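Local coordinates for YfkN protein (Bacillus subtilis subsp. subtilis, PDB 3GVE), which belongs to the calcineurin-like phosphoesterase family of metal-dependent proteins and carries a manganese and a magnesium ion side by side, at residues Met25-Tyr29 / His332-Leu336; Gln250-Pro255 / Val277-Ser282. All coordinates share one frame; numbering follows the deposited sequence.

Interaction 1 of 2, residues Met25-Tyr29 / His332-Leu336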
HETATM    1  N   MSE A  25      -7.273   9.359  10.633  1.00 11.10           N
HETATM    2  CA  MSE A  25      -8.006  10.319   9.825  1.00 11.49           C
HETATM    3  C   MSE A  25      -8.286   9.772   8.428  1.00 11.52           C
HETATM    4  O   MSE A  25      -7.623   8.860   7.963  1.00 11.93           O
HETATM    5  CB  MSE A  25      -7.219  11.618   9.718  1.00 12.00           C
HETATM    6  CG  MSE A  25      -7.047  12.338  11.041  1.00 13.72           C
HETATM    7 SE   MSE A  25      -8.741  13.007  11.781  0.75 16.22          SE
HETATM    8  CE  MSE A  25      -8.779  14.697  10.794  1.00 16.17           C
ATOM      9  N   ASP A  26      -9.263  10.366   7.756  1.00 12.14           N
ATOM     10  CA  ASP A  26      -9.509  10.050   6.354  1.00 12.57           C
ATOM     11  C   ASP A  26      -8.552  10.919   5.521  1.00 12.06           C
ATOM     12  O   ASP A  26      -8.949  11.899   4.886  1.00 13.14           O
ATOM     13  CB  ASP A  26     -10.995  10.230   5.978  1.00 13.50           C
ATOM     14  CG  ASP A  26     -11.566  11.606   6.329  1.00 14.70           C
ATOM     15  OD1 ASP A  26     -11.012  12.307   7.183  1.00 15.34           O
ATOM     16  OD2 ASP A  26     -12.614  11.941   5.757  1.00 15.37           O
ATOM     17  N   TYR A  27      -7.280  10.548   5.560  1.00 12.34           N
ATOM     18  CA  TYR A  27      -6.181  11.391   5.089  1.00 11.99           C
ATOM     19  C   TYR A  27      -5.034  10.578   4.500  1.00 11.96           C
ATOM     20  O   TYR A  27      -4.585   9.602   5.082  1.00 12.35           O
ATOM     21  CB  TYR A  27      -5.663  12.255   6.247  1.00 12.12           C
ATOM     22  CG  TYR A  27      -4.943  13.506   5.782  1.00 12.71           C
ATOM     23  CD1 TYR A  27      -5.650  14.667   5.488  1.00 12.72           C
ATOM     24  CD2 TYR A  27      -3.570  13.516   5.609  1.00 12.76           C
ATOM     25  CE1 TYR A  27      -5.000  15.799   5.050  1.00 13.46           C
ATOM     26  CE2 TYR A  27      -2.913  14.661   5.181  1.00 13.01           C
ATOM     27  CZ  TYR A  27      -3.647  15.785   4.905  1.00 13.58           C
ATOM     28  OH  TYR A  27      -3.029  16.929   4.452  1.00 16.00           O
ATOM     29  N   ASP A  28      -4.561  11.015   3.340  1.00 11.58           N
ATOM     30  CA  ASP A  28      -3.410  10.445   2.663  1.00 13.22           C
ATOM     31  C   ASP A  28      -2.203  11.335   2.957  1.00 12.84           C
ATOM     32  O   ASP A  28      -2.099  12.434   2.431  1.00 12.88           O
ATOM     33  CB  ASP A  28      -3.699  10.388   1.143  1.00 15.12           C
ATOM     34  CG  ASP A  28      -2.507   9.938   0.319  1.00 19.27           C
ATOM     35  OD1 ASP A  28      -1.497   9.543   0.872  1.00 20.75           O
ATOM     36  OD2 ASP A  28      -2.604   9.995  -0.911  1.00 21.49           O
ATOM     37  N   TYR A  29      -1.299  10.871   3.804  1.00 12.72           N
ATOM     38  CA  TYR A  29      -0.129  11.666   4.168  1.00 12.79           C
ATOM     39  C   TYR A  29       0.884  11.798   3.035  1.00 14.80           C
ATOM     40  O   TYR A  29       1.695  12.703   3.060  1.00 17.01           O
ATOM     41  CB  TYR A  29       0.594  11.111   5.409  1.00 12.00           C
ATOM     42  CG  TYR A  29      -0.212  11.216   6.699  1.00 11.49           C
ATOM     43  CD1 TYR A  29      -0.396  12.438   7.333  1.00 11.74           C
ATOM     44  CD2 TYR A  29      -0.802  10.089   7.261  1.00 11.35           C
ATOM     45  CE1 TYR A  29      -1.139  12.533   8.482  1.00 12.05           C
ATOM     46  CE2 TYR A  29      -1.537  10.181   8.410  1.00 11.99           C
ATOM     47  CZ  TYR A  29      -1.705  11.405   9.019  1.00 12.08           C
ATOM     48  OH  TYR A  29      -2.449  11.506  10.165  1.00 12.60           O
ATOM     49  N   HIS A 332      -2.153  14.071  14.699  1.00 12.65           N
ATOM     50  CA  HIS A 332      -2.297  14.254  13.264  1.00 12.52           C
ATOM     51  C   HIS A 332      -1.568  15.515  12.789  1.00 12.31           C
ATOM     52  O   HIS A 332      -0.834  15.472  11.831  1.00 13.26           O
ATOM     53  CB  HIS A 332      -3.779  14.281  12.913  1.00 11.79           C
ATOM     54  CG  HIS A 332      -4.058  14.648  11.491  1.00 12.16           C
ATOM     55  ND1 HIS A 332      -3.689  13.862  10.421  1.00 12.44           N
ATOM     56  CD2 HIS A 332      -4.659  15.738  10.970  1.00 13.20           C
ATOM     57  CE1 HIS A 332      -4.069  14.447   9.302  1.00 12.61           C
ATOM     58  NE2 HIS A 332      -4.662  15.583   9.609  1.00 12.32           N
ATOM     59  N   GLN A 333      -1.756  16.620  13.502  1.00 12.83           N
ATOM     60  CA  GLN A 333      -1.068  17.872  13.142  1.00 13.77           C
ATOM     61  C   GLN A 333       0.440  17.761  13.314  1.00 13.63           C
ATOM     62  O   GLN A 333       1.184  18.263  12.495  1.00 14.19           O
ATOM     63  CB  GLN A 333      -1.646  19.059  13.908  1.00 14.68           C
ATOM     64  CG  GLN A 333      -3.075  19.332  13.482  1.00 16.72           C
ATOM     65  CD  GLN A 333      -3.701  20.487  14.189  1.00 18.36           C
ATOM     66  OE1 GLN A 333      -3.032  21.233  14.882  1.00 19.61           O
ATOM     67  NE2 GLN A 333      -4.990  20.647  14.004  1.00 19.38           N
ATOM     68  N   ASN A 334       0.880  17.051  14.342  1.00 14.04           N
ATOM     69  CA  ASN A 334       2.302  16.791  14.524  1.00 14.25           C
ATOM     70  C   ASN A 334       2.862  15.925  13.401  1.00 13.43           C
ATOM     71  O   ASN A 334       3.988  16.087  12.967  1.00 14.73           O
ATOM     72  CB  ASN A 334       2.564  16.125  15.888  1.00 16.16           C
ATOM     73  CG  ASN A 334       2.295  17.058  17.063  1.00 18.23           C
ATOM     74  OD1 ASN A 334       2.156  18.256  16.901  1.00 19.54           O
ATOM     75  ND2 ASN A 334       2.218  16.495  18.242  1.00 19.83           N
ATOM     76  N   THR A 335       2.049  14.981  12.942  1.00 13.30           N
ATOM     77  CA  THR A 335       2.432  14.129  11.828  1.00 13.43           C
ATOM     78  C   THR A 335       2.565  14.928  10.519  1.00 14.31           C
ATOM     79  O   THR A 335       3.482  14.714   9.756  1.00 15.19           O
ATOM     80  CB  THR A 335       1.453  12.945  11.675  1.00 12.90           C
ATOM     81  OG1 THR A 335       1.521  12.144  12.856  1.00 13.12           O
ATOM     82  CG2 THR A 335       1.807  12.075  10.481  1.00 12.94           C
ATOM     83  N   LEU A 336       1.629  15.830  10.279  1.00 14.63           N
ATOM     84  CA  LEU A 336       1.740  16.698   9.115  1.00 13.86           C
ATOM     85  C   LEU A 336       3.073  17.453   9.139  1.00 15.22           C
ATOM     86  O   LEU A 336       3.733  17.543   8.137  1.00 15.82           O
ATOM     87  CB  LEU A 336       0.587  17.688   9.072  1.00 14.04           C
ATOM     88  CG  LEU A 336      -0.814  17.147   8.821  1.00 14.20           C
ATOM     89  CD1 LEU A 336      -1.837  18.258   8.960  1.00 15.00           C
ATOM     90  CD2 LEU A 336      -0.971  16.452   7.469  1.00 15.60           C
TER

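Interaction 2 of 2, residues Gln250-Pro255 / Val277-Ser282. With MN (manganese (II) ion), chain C.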
ATOM      1  N   GLN A 250      -5.475 -10.554   4.783  1.00  8.41           N
ATOM      2  CA  GLN A 250      -5.509 -10.571   3.318  1.00  8.71           C
ATOM      3  C   GLN A 250      -6.005  -9.269   2.684  1.00  8.44           C
ATOM      4  O   GLN A 250      -5.801  -9.040   1.506  1.00 10.44           O
ATOM      5  CB  GLN A 250      -6.358 -11.737   2.810  1.00  9.43           C
ATOM      6  CG  GLN A 250      -5.642 -13.071   2.816  1.00 10.35           C
ATOM      7  CD  GLN A 250      -6.586 -14.243   2.593  1.00 10.90           C
ATOM      8  OE1 GLN A 250      -7.759 -14.176   2.885  1.00 11.01           O
ATOM      9  NE2 GLN A 250      -6.039 -15.333   2.101  1.00 12.46           N
ATOM     10  N   HIS A 251      -6.644  -8.418   3.472  1.00  8.26           N
ATOM     11  CA  HIS A 251      -7.199  -7.167   2.948  1.00  9.10           C
ATOM     12  C   HIS A 251      -8.332  -7.436   1.924  1.00  8.99           C
ATOM     13  O   HIS A 251      -8.617  -6.599   1.078  1.00 10.11           O
ATOM     14  CB  HIS A 251      -6.098  -6.247   2.352  1.00 10.01           C
ATOM     15  CG  HIS A 251      -5.091  -5.736   3.350  1.00 10.06           C
ATOM     16  ND1 HIS A 251      -4.314  -4.630   3.101  1.00 11.49           N
ATOM     17  CD2 HIS A 251      -4.720  -6.181   4.578  1.00 10.35           C
ATOM     18  CE1 HIS A 251      -3.528  -4.397   4.138  1.00 11.32           C
ATOM     19  NE2 HIS A 251      -3.736  -5.337   5.040  1.00 10.65           N
ATOM     20  N   GLY A 252      -8.976  -8.599   2.036  1.00  9.38           N
ATOM     21  CA  GLY A 252     -10.113  -8.971   1.201  1.00  9.39           C
ATOM     22  C   GLY A 252     -11.461  -8.740   1.861  1.00  9.15           C
ATOM     23  O   GLY A 252     -11.522  -8.074   2.888  1.00  9.20           O
ATOM     24  N   LEU A 253     -12.527  -9.289   1.268  1.00  9.56           N
ATOM     25  CA  LEU A 253     -13.869  -9.148   1.787  1.00  9.18           C
ATOM     26  C   LEU A 253     -14.421 -10.510   2.127  1.00  9.50           C
ATOM     27  O   LEU A 253     -14.323 -11.448   1.302  1.00 11.00           O
ATOM     28  CB  LEU A 253     -14.802  -8.479   0.740  1.00 10.93           C
ATOM     29  CG  LEU A 253     -14.361  -7.103   0.232  1.00 12.62           C
ATOM     30  CD1 LEU A 253     -15.467  -6.538  -0.720  1.00 14.01           C
ATOM     31  CD2 LEU A 253     -14.096  -6.158   1.329  1.00 12.88           C
ATOM     32  N   PHE A 254     -15.067 -10.619   3.263  1.00  8.79           N
ATOM     33  CA  PHE A 254     -15.852 -11.808   3.557  1.00  8.79           C
ATOM     34  C   PHE A 254     -16.984 -11.394   4.478  1.00  8.90           C
ATOM     35  O   PHE A 254     -16.738 -10.701   5.449  1.00  9.25           O
ATOM     36  CB  PHE A 254     -15.031 -12.946   4.179  1.00  9.50           C
ATOM     37  CG  PHE A 254     -15.841 -14.220   4.290  1.00  9.11           C
ATOM     38  CD1 PHE A 254     -15.893 -15.119   3.245  1.00  9.40           C
ATOM     39  CD2 PHE A 254     -16.660 -14.421   5.381  1.00  9.47           C
ATOM     40  CE1 PHE A 254     -16.692 -16.242   3.304  1.00  9.78           C
ATOM     41  CE2 PHE A 254     -17.474 -15.550   5.459  1.00  9.71           C
ATOM     42  CZ  PHE A 254     -17.497 -16.465   4.410  1.00 10.56           C
ATOM     43  N   PRO A 255     -18.215 -11.813   4.198  1.00  8.94           N
ATOM     44  CA  PRO A 255     -18.598 -12.668   3.070  1.00 10.36           C
ATOM     45  C   PRO A 255     -18.467 -11.996   1.727  1.00 10.86           C
ATOM     46  O   PRO A 255     -18.446 -10.807   1.643  1.00 12.12           O
ATOM     47  CB  PRO A 255     -20.072 -12.990   3.359  1.00 11.68           C
ATOM     48  CG  PRO A 255     -20.539 -11.946   4.255  1.00 11.60           C
ATOM     49  CD  PRO A 255     -19.348 -11.530   5.088  1.00 10.13           C
ATOM     50  N   VAL A 277     -18.155 -15.526  10.256  1.00  8.74           N
ATOM     51  CA  VAL A 277     -16.833 -14.996   9.978  1.00  8.51           C
ATOM     52  C   VAL A 277     -16.996 -13.694   9.216  1.00  8.15           C
ATOM     53  O   VAL A 277     -17.804 -13.609   8.315  1.00  8.49           O
ATOM     54  CB  VAL A 277     -16.044 -15.961   9.066  1.00  8.94           C
ATOM     55  CG1 VAL A 277     -14.661 -15.384   8.721  1.00  9.88           C
ATOM     56  CG2 VAL A 277     -15.921 -17.338   9.727  1.00 10.16           C
ATOM     57  N   VAL A 278     -16.211 -12.698   9.581  1.00  7.97           N
ATOM     58  CA  VAL A 278     -16.191 -11.457   8.813  1.00  7.72           C
ATOM     59  C   VAL A 278     -14.754 -11.026   8.547  1.00  7.50           C
ATOM     60  O   VAL A 278     -13.876 -11.221   9.371  1.00  8.80           O
ATOM     61  CB  VAL A 278     -16.995 -10.316   9.510  1.00  8.34           C
ATOM     62  CG1 VAL A 278     -18.476 -10.717   9.622  1.00  8.93           C
ATOM     63  CG2 VAL A 278     -16.403  -9.966  10.881  1.00  9.19           C
HETATM   64  N   MSE A 279     -14.549 -10.423   7.385  1.00  7.74           N
HETATM   65  CA  MSE A 279     -13.265  -9.832   7.017  1.00  8.40           C
HETATM   66  C   MSE A 279     -13.566  -8.486   6.369  1.00  8.16           C
HETATM   67  O   MSE A 279     -13.916  -8.402   5.192  1.00  8.40           O
HETATM   68  CB  MSE A 279     -12.473 -10.719   6.047  1.00  9.14           C
HETATM   69  CG  MSE A 279     -11.141 -10.084   5.618  1.00  9.30           C
HETATM   70 SE   MSE A 279     -10.274 -11.037   4.167  0.75 12.62          SE
HETATM   71  CE  MSE A 279      -9.807 -12.655   5.100  1.00 10.95           C
ATOM     72  N   PRO A 280     -13.439  -7.434   7.161  1.00  8.19           N
ATOM     73  CA  PRO A 280     -13.843  -6.105   6.695  1.00  8.45           C
ATOM     74  C   PRO A 280     -12.728  -5.299   6.031  1.00  9.41           C
ATOM     75  O   PRO A 280     -12.381  -4.223   6.451  1.00  9.13           O
ATOM     76  CB  PRO A 280     -14.336  -5.432   7.975  1.00  9.41           C
ATOM     77  CG  PRO A 280     -13.509  -6.036   9.042  1.00  9.35           C
ATOM     78  CD  PRO A 280     -13.345  -7.486   8.634  1.00  8.90           C
ATOM     79  N   SER A 281     -12.207  -5.831   4.943  1.00  8.92           N
ATOM     80  CA  SER A 281     -11.312  -5.098   4.045  1.00  9.06           C
ATOM     81  C   SER A 281     -10.050  -4.631   4.793  1.00  8.28           C
ATOM     82  O   SER A 281      -9.454  -5.387   5.539  1.00  8.89           O
ATOM     83  CB  SER A 281     -12.084  -3.922   3.397  1.00  9.94           C
ATOM     84  OG  SER A 281     -11.319  -3.339   2.352  1.00 10.89           O
ATOM     85  N   SER A 282      -9.634  -3.400   4.543  1.00  8.68           N
ATOM     86  CA  SER A 282      -8.475  -2.818   5.205  1.00  9.04           C
ATOM     87  C   SER A 282      -8.696  -1.310   5.329  1.00  8.71           C
ATOM     88  O   SER A 282      -9.573  -0.755   4.697  1.00  9.89           O
ATOM     89  CB  SER A 282      -7.188  -3.135   4.444  1.00 10.41           C
ATOM     90  OG  SER A 282      -7.207  -2.539   3.168  1.00 11.48           O
TER
HETATM   91 MN    MN C 402      -2.431  -5.686   6.838  1.00  9.50          MN
HETATM   92  O   HOH W   1      -7.916  -7.730   6.019  1.00  9.20           O
HETATM   93  O   HOH W   2      -8.770  -3.838   1.327  1.00 15.90           O
HETATM   94  O   HOH W   3      -1.972  -7.761   6.261  1.00  9.99           O
HETATM   95  O   HOH W   4      -0.466  -5.501   5.768  1.00 11.75           O

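Interaction 1 of 2, residues Met25-Tyr29 / His332-Leu336
The imidazole of H332 is held by three side chains of 25-29, each using a different part of it. Y27, Y29 and H332 form an aromatic cluster that joins strand 27-28 and the loop after it to the C-terminal helix 322-340. A chi1 of 172° carries the H332 ring off the helix toward Y27 and Y29. Its ND1 and the hydroxyl OH of Y29 share a hydrogen bond of 2.7 Å, and either may be the donor. These two rings meet rim to rim, neither over the other. The Y27 pair is different: it is a T-shaped stack, with planes at 79°. Here the edge of H332 points at the face of Y27, and CE1 of H332 lies 3.7 Å from CG of Y27. One face of the imidazole takes a CH-pi contact from the selenomethionine M25, whose CG sits 3.8 Å from the ring centroid. The SE atom stands farther above the same face.

One turn along the helix, T335 turns its methyl to Y29. Its OG1 hydrogen-bonds to the backbone O of T331. The Y27 OH is hydrogen-bonded to OD1 of D32. Helix 70-85 also packs on Y29 through P70 and L71. L336 completes the contact by resting CD2 3.5 Å from CE2 of Y27, while CG2 of T335 lies over one face of Y29, 3.6 Å from its CE1.

Interaction 2 of 2, residues Gln250-Pro255 / Val277-Ser282
H251 has its CG beside the backbone N (chi1 -65°), which turns its imidazole so that one face lies against CB of S282. That CB is 3.6 Å from the ring centroid, a CH-pi contact. The metal-site loop of this calcineurin-like fold here meets the turn that follows strand 275-280. NE2 of H251 binds the manganese ion at 2.2 Å; D19, H21, D64 and two waters complete its shell.

Beyond the loop, 253-254 pairs antiparallel with 275-280. F254 and M279 are a hydrogen-bonded pair. M279 N bonds to F254 O (2.9 Å), and F254 N returns a bond to M279 O (3.2 Å). Selenomethionine M279 bends at chi3, and its CE comes 3.4 Å from OE1 of Q250, which accepts a hydrogen bond from I219 N. The F254 ring presents an edge to the O of V277.

Two waters fill in where the strand pairing ends. One links H251 N to S281 O. A chi1 of 64° sets OG of S282 between its backbone N and carbonyl carbon, where it meets the other water. That water also bonds OG of S281 and donates to H251 O at 2.8 Å.

From the N terminus, the chain reaches 25-29 early, a few residues after strand 9-17 and past the metal ligands D19 and H21. It then runs through most of the fold before helix 322-340 returns to close interaction 1 across 302 residues. Interaction 2 is nested inside that loop and closes a short one of 21 residues. The two do not touch: their centres are 25 Å apart and their nearest atoms about 10 Å. Interaction 1 fastens the C-terminal helix to the small two-stranded sheet near the start of the chain. Interaction 2 joins two strands of the larger mixed sheet beside the manganese site.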